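Local coordinates for ESX-1 secretion system protein EccA1 (Mycobacterium tuberculosis, PDB 4F3V), which serves in the ESX-1 type VII secretion system as an ATPase that probably powers export of virulence factors, represented here by its N-terminal TPR domain, at residues D5-L10 with T30-Y35; D36-D41 with R64-Q69; I85-L90 with I104-A109; E134-W139 with K167-A172; A147-T152 with W269-V274. All blocks are in the same frame, centred on the assembly; numbering follows the deposited sequence.

The five contacts illustrate how a mostly helical, elongated array is built from local packings. Interactions 1 to 3 follow one another: Ile32 CG2 of interaction 1 touches Ala39 CB of interaction 2 at 3.7 Å, and Cys40 SG of interaction 2 meets Ile104 CD1 of interaction 3 at 3.9 Å. Interactions 4 and 5 both adjoin interaction 3 and lie about 22 Å apart, centre to centre, without touching. A probable hydrogen bond from Trp139 NE1 to Ile87 O, 2.9 Å, joins interactions 3 and 4. Leu90 CD2 packs on Ala147 and Trp151 of interaction 5, where a sulfate, probably from the crystallisation liquor, is bound; a samarium ion sits about 9 Å from the Ala86 side chain.

Interaction 1 of 5, residues D5-L10 with T30-Y35; sequences DRLASL and TEITNY
Consecutive helices 2-17 and 22-35 form an antiparallel helical hairpin, the building element of TPR-type arrays, packed through aliphatic side chains with a charged outer edge at the N-terminal end of the domain. The short segments run at 154° to each other, with axes 9.7 Å apart. The inner part is aliphatic: Leu10 CB slides past Ile32 CG1 at 3.8 Å, the two chains heading in opposite directions, while Leu7 turns its CD2 branch towards Tyr35 CB. On the outer side, Arg6 CG is anti to the backbone N (chi1 -167°) and the chain stays extended as far as NE, which carries the guanidinium across. There Arg6 NH2 donates to Glu31 OE2 at 2.8 Å in a salt bridge; the oxygen lies in the guanidinium plane and accepts through its anti lone pair, with the carboxylate turned almost perpendicular. NH1 stands over the centre of the Tyr35 ring, 3.5 Å above its plane; because guanidinium and ring planes differ by 65°, this is a cation-pi contact made tip first, not a flat stack. Leu10 CD1 lies over one guanidinium face and also meets Glu31 CG at 3.6 Å. A single cation is thus gripped by an anion at its edge, an aromatic face at its tip and a methyl above it, which should restrict its rotation although this side of the contact is only partly buried.

Interaction 2 of 5, residues D36-D41 with R64-Q69; sequences DESACD and RRNFGQ
Asp41, in the first turn of helix 40-48, makes the central polar link to the loop 64-69. From CB the chain turns so that CG is anti to the carbonyl carbon (chi1 -63°), bringing CG to 3.4 Å from Gly68 N. OD1 accepts from Gly68 N at 2.7 Å along a nearly straight line (175°), through its syn lone pair, and also lies against Phe67 CA. OD2 lies 3.2 Å from Gly68 C and is hydrogen-bonded to Ser71 OG. Gly68, at positive phi, is the N-cap residue of helix 69-72, and the N-H groups of this short helix start may help to stabilise the negative charge of the carboxylate. A water adds a bridge, donating to Asn66 O while accepting from Asp41 N. Farther along, Asn66 ND2 donates to Ser38 O at 2.8 Å, from above the carbonyl plane; the same oxygen also takes Cys40 N, so it is doubly gripped. Cys40 completes the contact with SG 4.1 Å from Phe67 CB and near the edge of that ring. The junction lies between helices: Asp41 also packs on Phe11 of helix 2-17, and both Cys40 and Phe67 reach Ile104 of helix 101-115.

Interaction 3 of 5, residues I85-L90 with I104-A109; sequences IAIGGL and ITMGFA
Phe108 carries the one aromatic ring of the two segments, and it is turned away from the interface to stack on Trp61 of helix 54-62; the faces that meet here are aliphatic. Strand 84-86, paired antiparallel with strand 95-97, is packed against helix 101-115 at Gly107, where the absence of a side chain allows a close approach and Ile85 can come down on the backbone: its CD1 sits 3.6 Å from Gly107 N. Ile87 crosses Met106 obliquely, with CG2 against Met106 CB at 3.9 Å, and its CD1 meets Met106 CE, brought round by the bend at chi3 (82°), at the same distance. One water-mediated bridge completes the contact: a water donates to Ala86 O at 2.7 Å and to Gly107 O at 2.8 Å. Both carbonyls thus receive a proton from a single molecule, so strand and helix are joined by aliphatic packing and one shared water, with no direct hydrogen bond between them.

Interaction 4 of 5, residues E134-W139 with K167-A172; sequences EHLVAW and KFLAGA
CH-pi contacts dominate this near-parallel pairing of helix 134-147 with helix 167-183, whose short segments diverge by only 28° with axes 10.7 Å apart. Trp139, its CG anti to the backbone N (chi1 172°), reaches across to helix 167-183 and presents one indole face. Two methyl groups share that face. Leu169 CD1 stands above the five-membered ring, 4.3 Å from its centroid and close to the normal, whereas Ala172 CB lies over the six-membered ring, 3.9 Å from its centroid. Beyond the methyl, Trp139 CZ3 approaches the backbone at Ala172 O, 3.3 Å away, so the six-membered end of the indole also touches the backbone of helix 167-183. Ordinary apolar packing extends the contact on the other side of Leu169. Its CD2 branch points back towards the first helix, meeting the edge of the His135 ring at CD2 and crossing Leu136 at about a right angle. Polar bonding between the two segments is absent; the indole N-H is instead used outside them, its probable bond to Ile87 linking the contact to interaction 3. The contact is buried, and the intervening helix 151-158 makes these next-but-one partners, a parallel relation familiar from TPR arrays. Around it, Leu136 continues onto Leu102 and Met106 of helix 101-115, His135 touches Trp164, and the Trp139 ring meets Tyr91.

Interaction 5 of 5, residues A147-T152 with W269-V274; sequences AAERWT and WDPGSV. With SO4 (sulfate ion), chain F.
Helix 134-147 ends in a Schellman motif whose C-prime residue, Glu149, takes positive phi (56°), while on the facing loop an Asx turn from Asp270 OD1 to Gly272 N shapes the backbone. Between them Arg150 and Trp269 carry the contact. Arg150, bent at chi3 (67°), lays its CD near Trp269 CE3 and sends the guanidinium over the six-membered ring of the indole, with NH1 3.1 Å above the ring plane and over its centre. The two planes differ by 58°, so the group tips one nitrogen onto the face in a cation-pi contact. At the ring's edge, Ala148 CB abuts Trp269 CE3 at 3.5 Å. Farther out, Pro271 rests its CG against Ala148 O at 3.7 Å, and its CB lies 3.6 Å from Glu149 OE1, the glutamate chain crossing the proline ring at about a right angle. Arg150 also holds a sulfate, probably from the crystallisation liquor: NH1 donates to SO4 O2 at 2.8 Å and NH2 to SO4 O3 at 3.0 Å. Its NE forms a salt bridge with Asp153, and Arg265 binds the Ala148 and Glu149 carbonyls. The loop near the C-terminus is thereby tied to a helix end. The protein's own partners of the Arg150 charge are the Trp269 face and the Asp153 carboxylate; in the crystal the sulfate joins them, so the guanidinium is probably well compensated and held in one orientation at this surface.

Interaction 1 of 5, residues D5-L10 with T30-Y35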
# COMPACT_ATOMS: atom_id res chain seq x y z
N ASP A 5 31.59 0.24 -17.03
CA ASP A 5 32.49 -0.19 -15.97
C ASP A 5 32.38 0.71 -14.76
O ASP A 5 32.30 0.23 -13.64
CB ASP A 5 33.94 -0.24 -16.46
CG ASP A 5 34.16 -1.30 -17.52
OD1 ASP A 5 33.24 -2.10 -17.78
OD2 ASP A 5 35.26 -1.33 -18.10
N ARG A 6 32.33 2.02 -14.98
CA ARG A 6 32.22 2.96 -13.88
C ARG A 6 30.94 2.76 -13.05
O ARG A 6 30.98 2.72 -11.82
CB ARG A 6 32.27 4.40 -14.39
CG ARG A 6 32.47 5.42 -13.28
CD ARG A 6 32.72 6.85 -13.77
NE ARG A 6 32.46 7.81 -12.68
CZ ARG A 6 31.36 8.55 -12.55
NH1 ARG A 6 30.39 8.54 -13.47
NH2 ARG A 6 31.23 9.34 -11.48
N LEU A 7 29.80 2.62 -13.72
CA LEU A 7 28.51 2.44 -13.05
C LEU A 7 28.44 1.12 -12.29
O LEU A 7 27.88 1.05 -11.20
CB LEU A 7 27.35 2.54 -14.06
CG LEU A 7 27.19 3.86 -14.82
CD1 LEU A 7 25.86 3.85 -15.59
CD2 LEU A 7 27.30 5.07 -13.91
N ALA A 8 28.99 0.07 -12.89
CA ALA A 8 29.13 -1.24 -12.24
C ALA A 8 29.84 -1.11 -10.89
O ALA A 8 29.38 -1.59 -9.87
CB ALA A 8 29.94 -2.20 -13.12
N SER A 9 31.01 -0.48 -10.94
CA SER A 9 31.82 -0.38 -9.77
C SER A 9 31.12 0.55 -8.71
O SER A 9 31.17 0.28 -7.53
CB SER A 9 33.25 0.00 -10.16
OG SER A 9 33.38 1.39 -10.27
N LEU A 10 30.43 1.60 -9.15
CA LEU A 10 29.65 2.44 -8.22
C LEU A 10 28.52 1.63 -7.56
O LEU A 10 28.28 1.76 -6.36
CB LEU A 10 29.04 3.66 -8.92
CG LEU A 10 29.95 4.82 -9.34
CD1 LEU A 10 29.13 5.80 -10.17
CD2 LEU A 10 30.58 5.52 -8.16
N THR A 30 22.73 7.50 -6.47
CA THR A 30 22.29 8.73 -7.11
C THR A 30 23.25 9.14 -8.22
O THR A 30 22.82 9.62 -9.26
CB THR A 30 22.13 9.85 -6.06
OG1 THR A 30 21.12 9.45 -5.14
CG2 THR A 30 21.76 11.19 -6.70
N GLU A 31 24.55 8.94 -8.00
CA GLU A 31 25.52 9.17 -9.03
C GLU A 31 25.22 8.30 -10.26
O GLU A 31 25.31 8.77 -11.39
CB GLU A 31 26.91 8.86 -8.50
CG GLU A 31 28.05 9.15 -9.45
CD GLU A 31 28.36 10.62 -9.58
OE1 GLU A 31 27.72 11.46 -8.94
OE2 GLU A 31 29.28 10.94 -10.35
N ILE A 32 24.83 7.04 -10.04
CA ILE A 32 24.45 6.15 -11.17
C ILE A 32 23.25 6.70 -11.93
O ILE A 32 23.32 6.88 -13.17
CB ILE A 32 24.19 4.71 -10.72
CG1 ILE A 32 25.47 4.10 -10.12
CG2 ILE A 32 23.63 3.88 -11.89
CD1 ILE A 32 25.21 2.91 -9.25
N THR A 33 22.17 7.03 -11.21
CA THR A 33 20.95 7.52 -11.89
C THR A 33 21.16 8.87 -12.57
O THR A 33 20.54 9.14 -13.59
CB THR A 33 19.73 7.60 -10.96
OG1 THR A 33 19.99 8.52 -9.90
CG2 THR A 33 19.41 6.23 -10.39
N ASN A 34 22.05 9.70 -12.03
CA ASN A 34 22.47 10.93 -12.71
C ASN A 34 23.08 10.70 -14.08
O ASN A 34 22.90 11.53 -14.96
CB ASN A 34 23.48 11.73 -11.87
CG ASN A 34 22.83 12.48 -10.72
OD1 ASN A 34 21.60 12.50 -10.59
ND2 ASN A 34 23.65 13.14 -9.89
N TYR A 35 23.81 9.60 -14.24
CA TYR A 35 24.43 9.25 -15.52
C TYR A 35 23.57 8.34 -16.39
O TYR A 35 23.73 8.34 -17.59
CB TYR A 35 25.77 8.56 -15.28
CG TYR A 35 26.87 9.61 -15.04
CD1 TYR A 35 26.93 10.33 -13.84
CD2 TYR A 35 27.80 9.91 -16.03
CE1 TYR A 35 27.89 11.31 -13.63
CE2 TYR A 35 28.77 10.89 -15.83
CZ TYR A 35 28.81 11.58 -14.63
OH TYR A 35 29.77 12.54 -14.45

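Interaction 2 of 5, residues D36-D41 with R64-Q69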
# COMPACT_ATOMS: atom_id res chain seq x y z
N ASP A 36 22.67 7.58 -15.77
CA ASP A 36 21.82 6.67 -16.50
C ASP A 36 20.46 6.62 -15.84
O ASP A 36 20.23 5.86 -14.89
CB ASP A 36 22.47 5.29 -16.57
CG ASP A 36 21.61 4.25 -17.33
OD1 ASP A 36 20.59 4.62 -17.98
OD2 ASP A 36 22.01 3.07 -17.27
N GLU A 37 19.54 7.43 -16.36
CA GLU A 37 18.20 7.49 -15.82
C GLU A 37 17.42 6.18 -15.94
O GLU A 37 16.41 6.00 -15.29
CB GLU A 37 17.44 8.67 -16.41
CG GLU A 37 16.99 8.53 -17.82
CD GLU A 37 16.17 9.72 -18.26
OE1 GLU A 37 15.93 10.64 -17.44
OE2 GLU A 37 15.74 9.72 -19.42
N SER A 38 17.90 5.27 -16.79
CA SER A 38 17.26 3.97 -17.00
C SER A 38 17.78 2.85 -16.10
O SER A 38 17.36 1.73 -16.25
CB SER A 38 17.49 3.60 -18.45
OG SER A 38 16.78 4.52 -19.25
N ALA A 39 18.68 3.17 -15.16
CA ALA A 39 19.30 2.17 -14.30
C ALA A 39 18.34 1.80 -13.17
O ALA A 39 18.49 2.25 -12.03
CB ALA A 39 20.64 2.66 -13.74
N CYS A 40 17.37 0.98 -13.51
CA CYS A 40 16.37 0.47 -12.58
C CYS A 40 16.94 0.03 -11.23
O CYS A 40 16.49 0.49 -10.19
CB CYS A 40 15.65 -0.70 -13.24
SG CYS A 40 14.27 -1.36 -12.27
N ASP A 41 17.98 -0.80 -11.24
CA ASP A 41 18.58 -1.31 -9.99
C ASP A 41 19.09 -0.21 -9.05
O ASP A 41 19.01 -0.35 -7.84
CB ASP A 41 19.72 -2.31 -10.28
CG ASP A 41 19.22 -3.55 -11.00
OD1 ASP A 41 17.98 -3.74 -11.12
OD2 ASP A 41 20.07 -4.36 -11.42
N ARG A 64 11.57 -0.63 -15.61
CA ARG A 64 11.43 -2.00 -15.14
C ARG A 64 12.01 -3.11 -16.07
O ARG A 64 12.41 -4.17 -15.59
CB ARG A 64 9.95 -2.31 -14.87
CG ARG A 64 9.07 -2.29 -16.11
CD ARG A 64 7.60 -2.35 -15.74
NE ARG A 64 6.74 -2.26 -16.91
CZ ARG A 64 6.37 -1.13 -17.51
NH1 ARG A 64 6.81 0.05 -17.11
NH2 ARG A 64 5.54 -1.20 -18.54
N ARG A 65 12.08 -2.85 -17.37
CA ARG A 65 12.72 -3.82 -18.26
C ARG A 65 14.20 -3.99 -18.02
O ARG A 65 14.79 -4.95 -18.52
CB ARG A 65 12.51 -3.44 -19.72
CG ARG A 65 11.11 -3.67 -20.18
CD ARG A 65 11.04 -3.24 -21.64
NE ARG A 65 9.98 -3.88 -22.37
CZ ARG A 65 9.77 -3.65 -23.66
NH1 ARG A 65 10.54 -2.78 -24.33
NH2 ARG A 65 8.78 -4.26 -24.27
N ASN A 66 14.80 -3.07 -17.26
CA ASN A 66 16.21 -3.16 -16.92
C ASN A 66 16.46 -3.75 -15.54
O ASN A 66 17.60 -3.79 -15.09
CB ASN A 66 16.89 -1.79 -17.04
CG ASN A 66 16.83 -1.21 -18.45
OD1 ASN A 66 16.74 -1.95 -19.42
ND2 ASN A 66 16.89 0.14 -18.56
N PHE A 67 15.42 -4.25 -14.89
CA PHE A 67 15.57 -4.83 -13.57
C PHE A 67 16.58 -5.97 -13.62
O PHE A 67 16.41 -6.90 -14.40
CB PHE A 67 14.23 -5.37 -13.04
CG PHE A 67 14.34 -6.04 -11.70
CD1 PHE A 67 14.36 -5.29 -10.53
CD2 PHE A 67 14.44 -7.41 -11.59
CE1 PHE A 67 14.46 -5.89 -9.29
CE2 PHE A 67 14.54 -8.04 -10.35
CZ PHE A 67 14.55 -7.27 -9.19
N GLY A 68 17.61 -5.89 -12.79
CA GLY A 68 18.61 -6.96 -12.69
C GLY A 68 19.85 -6.75 -13.53
O GLY A 68 20.86 -7.44 -13.30
N GLN A 69 19.80 -5.82 -14.48
CA GLN A 69 20.88 -5.64 -15.45
C GLN A 69 22.15 -5.09 -14.81
O GLN A 69 23.23 -5.66 -14.96
CB GLN A 69 20.43 -4.73 -16.60
CG GLN A 69 21.41 -4.72 -17.77
CD GLN A 69 22.61 -3.82 -17.54
OE1 GLN A 69 22.53 -2.76 -16.90
NE2 GLN A 69 23.75 -4.24 -18.07
O HOH W 1 19.28 -2.06 -13.75

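Interaction 3 of 5, residues I85-L90 with I104-A109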
# COMPACT_ATOMS: atom_id res chain seq x y z
N ILE A 85 8.95 -2.19 -0.36
CA ILE A 85 8.05 -1.09 -0.72
C ILE A 85 6.69 -1.22 0.01
O ILE A 85 6.28 -2.32 0.42
CB ILE A 85 7.83 -0.94 -2.24
CG1 ILE A 85 7.67 -2.28 -2.96
CG2 ILE A 85 8.95 -0.13 -2.90
CD1 ILE A 85 6.30 -2.90 -2.90
N ALA A 86 6.00 -0.11 0.17
CA ALA A 86 4.71 -0.04 0.86
C ALA A 86 3.55 -0.50 -0.03
O ALA A 86 3.47 -0.09 -1.18
CB ALA A 86 4.48 1.41 1.35
N ILE A 87 2.71 -1.41 0.47
CA ILE A 87 1.56 -1.93 -0.30
C ILE A 87 0.23 -1.96 0.49
O ILE A 87 -0.78 -2.45 -0.01
CB ILE A 87 1.81 -3.34 -0.90
CG1 ILE A 87 2.01 -4.41 0.18
CG2 ILE A 87 2.98 -3.38 -1.88
CD1 ILE A 87 1.72 -5.83 -0.29
N GLY A 88 0.23 -1.43 1.71
CA GLY A 88 -0.94 -1.52 2.58
C GLY A 88 -2.06 -0.54 2.32
O GLY A 88 -3.20 -0.76 2.78
N GLY A 89 -1.76 0.54 1.62
CA GLY A 89 -2.74 1.60 1.41
C GLY A 89 -3.34 2.11 2.72
O GLY A 89 -2.65 2.17 3.75
N LEU A 90 -4.63 2.44 2.68
CA LEU A 90 -5.32 2.93 3.86
C LEU A 90 -5.58 1.84 4.92
O LEU A 90 -6.00 2.16 6.03
CB LEU A 90 -6.66 3.58 3.46
CG LEU A 90 -7.74 2.60 2.97
CD1 LEU A 90 -8.66 2.20 4.12
CD2 LEU A 90 -8.54 3.21 1.81
N ILE A 104 7.86 -3.94 -7.88
CA ILE A 104 7.93 -2.56 -8.33
C ILE A 104 6.55 -2.12 -8.79
O ILE A 104 6.12 -0.99 -8.48
CB ILE A 104 8.91 -2.36 -9.49
CG1 ILE A 104 10.32 -2.90 -9.14
CG2 ILE A 104 8.96 -0.89 -9.89
CD1 ILE A 104 11.25 -2.86 -10.34
N THR A 105 5.85 -3.01 -9.51
CA THR A 105 4.49 -2.75 -10.00
C THR A 105 3.56 -2.43 -8.84
O THR A 105 2.80 -1.44 -8.88
CB THR A 105 3.91 -3.99 -10.72
OG1 THR A 105 4.75 -4.41 -11.79
CG2 THR A 105 2.49 -3.73 -11.26
N MET A 106 3.64 -3.25 -7.81
CA MET A 106 2.77 -3.10 -6.65
C MET A 106 3.07 -1.80 -5.89
O MET A 106 2.17 -1.04 -5.56
CB MET A 106 2.91 -4.29 -5.71
CG MET A 106 2.42 -5.59 -6.30
SD MET A 106 2.96 -7.00 -5.30
CE MET A 106 1.69 -6.95 -4.05
N GLY A 107 4.35 -1.55 -5.64
CA GLY A 107 4.76 -0.31 -5.01
C GLY A 107 4.34 0.92 -5.80
O GLY A 107 3.89 1.92 -5.23
N PHE A 108 4.53 0.88 -7.11
CA PHE A 108 4.19 2.02 -7.97
C PHE A 108 2.67 2.27 -7.93
O PHE A 108 2.22 3.40 -7.78
CB PHE A 108 4.64 1.76 -9.40
CG PHE A 108 4.21 2.82 -10.38
CD1 PHE A 108 4.78 4.08 -10.35
CD2 PHE A 108 3.26 2.55 -11.34
CE1 PHE A 108 4.40 5.05 -11.26
CE2 PHE A 108 2.88 3.52 -12.25
CZ PHE A 108 3.46 4.78 -12.22
N ALA A 109 1.88 1.19 -8.02
CA ALA A 109 0.44 1.31 -7.97
C ALA A 109 0.00 1.94 -6.64
O ALA A 109 -0.85 2.83 -6.62
CB ALA A 109 -0.21 -0.06 -8.20
O HOH W 2 4.37 2.06 -2.47

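Interaction 4 of 5, residues E134-W139 with K167-A172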
# COMPACT_ATOMS: atom_id res chain seq x y z
N GLU A 134 -2.25 -13.69 -8.65
CA GLU A 134 -3.51 -13.01 -8.91
C GLU A 134 -4.02 -12.29 -7.65
O GLU A 134 -4.55 -11.19 -7.72
CB GLU A 134 -4.58 -14.01 -9.37
CG GLU A 134 -4.36 -14.57 -10.78
CD GLU A 134 -3.53 -15.85 -10.82
OE1 GLU A 134 -2.87 -16.21 -9.81
OE2 GLU A 134 -3.57 -16.51 -11.88
N HIS A 135 -3.86 -12.94 -6.51
CA HIS A 135 -4.28 -12.40 -5.23
C HIS A 135 -3.58 -11.12 -4.87
O HIS A 135 -4.18 -10.24 -4.27
CB HIS A 135 -4.06 -13.45 -4.15
CG HIS A 135 -2.60 -13.84 -3.97
ND1 HIS A 135 -1.93 -14.65 -4.84
CD2 HIS A 135 -1.67 -13.47 -2.99
CE1 HIS A 135 -0.66 -14.80 -4.43
NE2 HIS A 135 -0.50 -14.08 -3.30
N LEU A 136 -2.31 -10.99 -5.26
CA LEU A 136 -1.54 -9.77 -5.02
C LEU A 136 -2.08 -8.61 -5.83
O LEU A 136 -2.19 -7.50 -5.31
CB LEU A 136 -0.07 -9.97 -5.35
CG LEU A 136 0.73 -10.83 -4.39
CD1 LEU A 136 2.07 -11.18 -5.04
CD2 LEU A 136 0.89 -10.15 -3.04
N VAL A 137 -2.40 -8.85 -7.09
CA VAL A 137 -3.04 -7.82 -7.92
C VAL A 137 -4.43 -7.47 -7.39
O VAL A 137 -4.76 -6.30 -7.37
CB VAL A 137 -3.12 -8.23 -9.41
CG1 VAL A 137 -3.99 -7.27 -10.22
CG2 VAL A 137 -1.70 -8.32 -9.97
N ALA A 138 -5.21 -8.46 -6.96
CA ALA A 138 -6.51 -8.18 -6.35
C ALA A 138 -6.34 -7.29 -5.13
O ALA A 138 -7.07 -6.31 -4.98
CB ALA A 138 -7.26 -9.45 -5.99
N TRP A 139 -5.35 -7.63 -4.30
CA TRP A 139 -5.04 -6.79 -3.12
C TRP A 139 -4.71 -5.38 -3.53
O TRP A 139 -5.26 -4.41 -2.96
CB TRP A 139 -3.91 -7.39 -2.28
CG TRP A 139 -3.51 -6.42 -1.20
CD1 TRP A 139 -2.38 -5.62 -1.16
CD2 TRP A 139 -4.34 -5.98 -0.07
NE1 TRP A 139 -2.42 -4.79 -0.06
CE2 TRP A 139 -3.57 -4.97 0.64
CE3 TRP A 139 -5.59 -6.35 0.44
CZ2 TRP A 139 -4.04 -4.35 1.79
CZ3 TRP A 139 -6.04 -5.73 1.61
CH2 TRP A 139 -5.29 -4.75 2.25
N LYS A 167 -2.01 -16.26 3.87
CA LYS A 167 -2.97 -16.04 4.95
C LYS A 167 -2.84 -14.64 5.57
O LYS A 167 -3.82 -14.14 6.13
CB LYS A 167 -2.89 -17.11 6.04
CG LYS A 167 -3.41 -18.48 5.59
CD LYS A 167 -4.09 -19.27 6.70
CE LYS A 167 -3.91 -20.77 6.48
NZ LYS A 167 -4.64 -21.57 7.50
N PHE A 168 -1.65 -14.05 5.48
CA PHE A 168 -1.47 -12.68 5.89
C PHE A 168 -2.32 -11.80 4.98
O PHE A 168 -3.10 -10.97 5.46
CB PHE A 168 0.01 -12.26 5.82
CG PHE A 168 0.25 -10.84 6.25
CD1 PHE A 168 0.09 -9.78 5.36
CD2 PHE A 168 0.60 -10.55 7.57
CE1 PHE A 168 0.28 -8.47 5.77
CE2 PHE A 168 0.79 -9.24 7.98
CZ PHE A 168 0.63 -8.20 7.08
N LEU A 169 -2.15 -11.96 3.68
CA LEU A 169 -2.84 -11.12 2.71
C LEU A 169 -4.36 -11.40 2.70
O LEU A 169 -5.15 -10.49 2.51
CB LEU A 169 -2.22 -11.28 1.33
CG LEU A 169 -1.88 -10.01 0.54
CD1 LEU A 169 -1.23 -8.90 1.39
CD2 LEU A 169 -0.91 -10.34 -0.58
N ALA A 170 -4.75 -12.66 2.92
CA ALA A 170 -6.17 -13.01 3.11
C ALA A 170 -6.78 -12.27 4.31
O ALA A 170 -7.91 -11.75 4.25
CB ALA A 170 -6.34 -14.52 3.26
N GLY A 171 -5.99 -12.17 5.37
CA GLY A 171 -6.35 -11.37 6.54
C GLY A 171 -6.49 -9.90 6.23
O GLY A 171 -7.49 -9.27 6.62
N ALA A 172 -5.50 -9.33 5.52
CA ALA A 172 -5.59 -7.93 5.09
C ALA A 172 -6.85 -7.68 4.24
O ALA A 172 -7.52 -6.64 4.36
CB ALA A 172 -4.34 -7.51 4.32

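Interaction 5 of 5, residues A147-T152 with W269-V274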
# COMPACT_ATOMS: atom_id res chain seq x y z
N ALA A 147 -8.61 3.85 -2.07
CA ALA A 147 -8.11 5.22 -2.08
C ALA A 147 -9.13 6.18 -2.69
O ALA A 147 -9.29 7.31 -2.22
CB ALA A 147 -6.76 5.32 -2.79
N ALA A 148 -9.87 5.69 -3.68
CA ALA A 148 -10.91 6.47 -4.37
C ALA A 148 -12.31 6.29 -3.76
O ALA A 148 -13.33 6.71 -4.35
CB ALA A 148 -10.95 6.06 -5.86
N GLU A 149 -12.37 5.64 -2.60
CA GLU A 149 -13.65 5.35 -1.91
C GLU A 149 -14.65 4.59 -2.79
O GLU A 149 -15.89 4.76 -2.68
CB GLU A 149 -14.28 6.64 -1.36
CG GLU A 149 -13.35 7.36 -0.39
CD GLU A 149 -13.89 8.68 0.15
OE1 GLU A 149 -15.11 8.88 0.25
OE2 GLU A 149 -13.07 9.54 0.51
N ARG A 150 -14.13 3.69 -3.60
CA ARG A 150 -14.95 2.84 -4.44
C ARG A 150 -15.22 1.52 -3.72
O ARG A 150 -14.66 0.47 -4.06
CB ARG A 150 -14.26 2.65 -5.79
CG ARG A 150 -14.35 3.92 -6.63
CD ARG A 150 -13.61 3.77 -7.96
NE ARG A 150 -14.22 2.80 -8.86
CZ ARG A 150 -14.01 2.75 -10.18
NH1 ARG A 150 -13.20 3.62 -10.78
NH2 ARG A 150 -14.63 1.84 -10.91
N TRP A 151 -16.07 1.60 -2.69
CA TRP A 151 -16.19 0.50 -1.74
C TRP A 151 -16.77 -0.75 -2.32
O TRP A 151 -16.35 -1.83 -1.95
CB TRP A 151 -16.98 0.93 -0.51
CG TRP A 151 -16.36 2.16 0.11
CD1 TRP A 151 -16.91 3.42 0.21
CD2 TRP A 151 -15.00 2.29 0.67
NE1 TRP A 151 -16.03 4.30 0.81
CE2 TRP A 151 -14.87 3.68 1.11
CE3 TRP A 151 -13.96 1.41 0.89
CZ2 TRP A 151 -13.71 4.15 1.71
CZ3 TRP A 151 -12.80 1.89 1.47
CH2 TRP A 151 -12.68 3.24 1.90
N THR A 152 -17.73 -0.64 -3.23
CA THR A 152 -18.28 -1.83 -3.87
C THR A 152 -17.22 -2.52 -4.77
O THR A 152 -17.20 -3.74 -4.85
CB THR A 152 -19.54 -1.49 -4.67
OG1 THR A 152 -19.27 -0.37 -5.52
CG2 THR A 152 -20.69 -1.11 -3.72
N TRP A 269 -13.92 7.92 -9.95
CA TRP A 269 -12.72 8.11 -9.10
C TRP A 269 -12.85 9.23 -8.10
O TRP A 269 -11.97 9.40 -7.25
CB TRP A 269 -11.52 8.36 -9.98
CG TRP A 269 -11.13 7.18 -10.85
CD1 TRP A 269 -11.11 7.13 -12.26
CD2 TRP A 269 -10.70 5.86 -10.42
NE1 TRP A 269 -10.68 5.90 -12.70
CE2 TRP A 269 -10.42 5.08 -11.65
CE3 TRP A 269 -10.50 5.25 -9.19
CZ2 TRP A 269 -9.98 3.76 -11.61
CZ3 TRP A 269 -10.05 3.92 -9.16
CH2 TRP A 269 -9.80 3.20 -10.35
N ASP A 270 -13.92 10.02 -8.19
CA ASP A 270 -14.09 11.23 -7.39
C ASP A 270 -15.34 11.15 -6.49
O ASP A 270 -16.47 11.36 -6.95
CB ASP A 270 -14.16 12.46 -8.30
CG ASP A 270 -14.22 13.78 -7.52
OD1 ASP A 270 -14.17 13.78 -6.28
OD2 ASP A 270 -14.32 14.84 -8.16
N PRO A 271 -15.14 10.86 -5.20
CA PRO A 271 -16.24 10.78 -4.27
C PRO A 271 -17.02 12.08 -4.14
O PRO A 271 -18.19 12.05 -3.75
CB PRO A 271 -15.56 10.47 -2.92
CG PRO A 271 -14.16 10.11 -3.24
CD PRO A 271 -13.82 10.73 -4.54
N GLY A 272 -16.39 13.21 -4.47
CA GLY A 272 -17.06 14.50 -4.47
C GLY A 272 -18.04 14.73 -5.60
O GLY A 272 -18.75 15.71 -5.59
N SER A 273 -18.11 13.83 -6.58
CA SER A 273 -18.86 14.09 -7.83
C SER A 273 -20.24 13.41 -7.90
O SER A 273 -20.80 13.23 -8.99
CB SER A 273 -18.03 13.64 -9.04
OG SER A 273 -17.99 12.23 -9.13
N VAL A 274 -20.79 13.07 -6.75
CA VAL A 274 -22.03 12.31 -6.68
C VAL A 274 -23.19 13.16 -7.21
O VAL A 274 -23.52 14.20 -6.64
CB VAL A 274 -22.35 11.86 -5.25
CG1 VAL A 274 -23.74 11.26 -5.20
CG2 VAL A 274 -21.34 10.85 -4.77
S SO4 F . -13.56 2.65 -14.13
O1 SO4 F . -15.02 2.37 -14.20
O2 SO4 F . -13.37 3.99 -13.53
O3 SO4 F . -12.88 1.56 -13.36
O4 SO4 F . -12.99 2.69 -15.49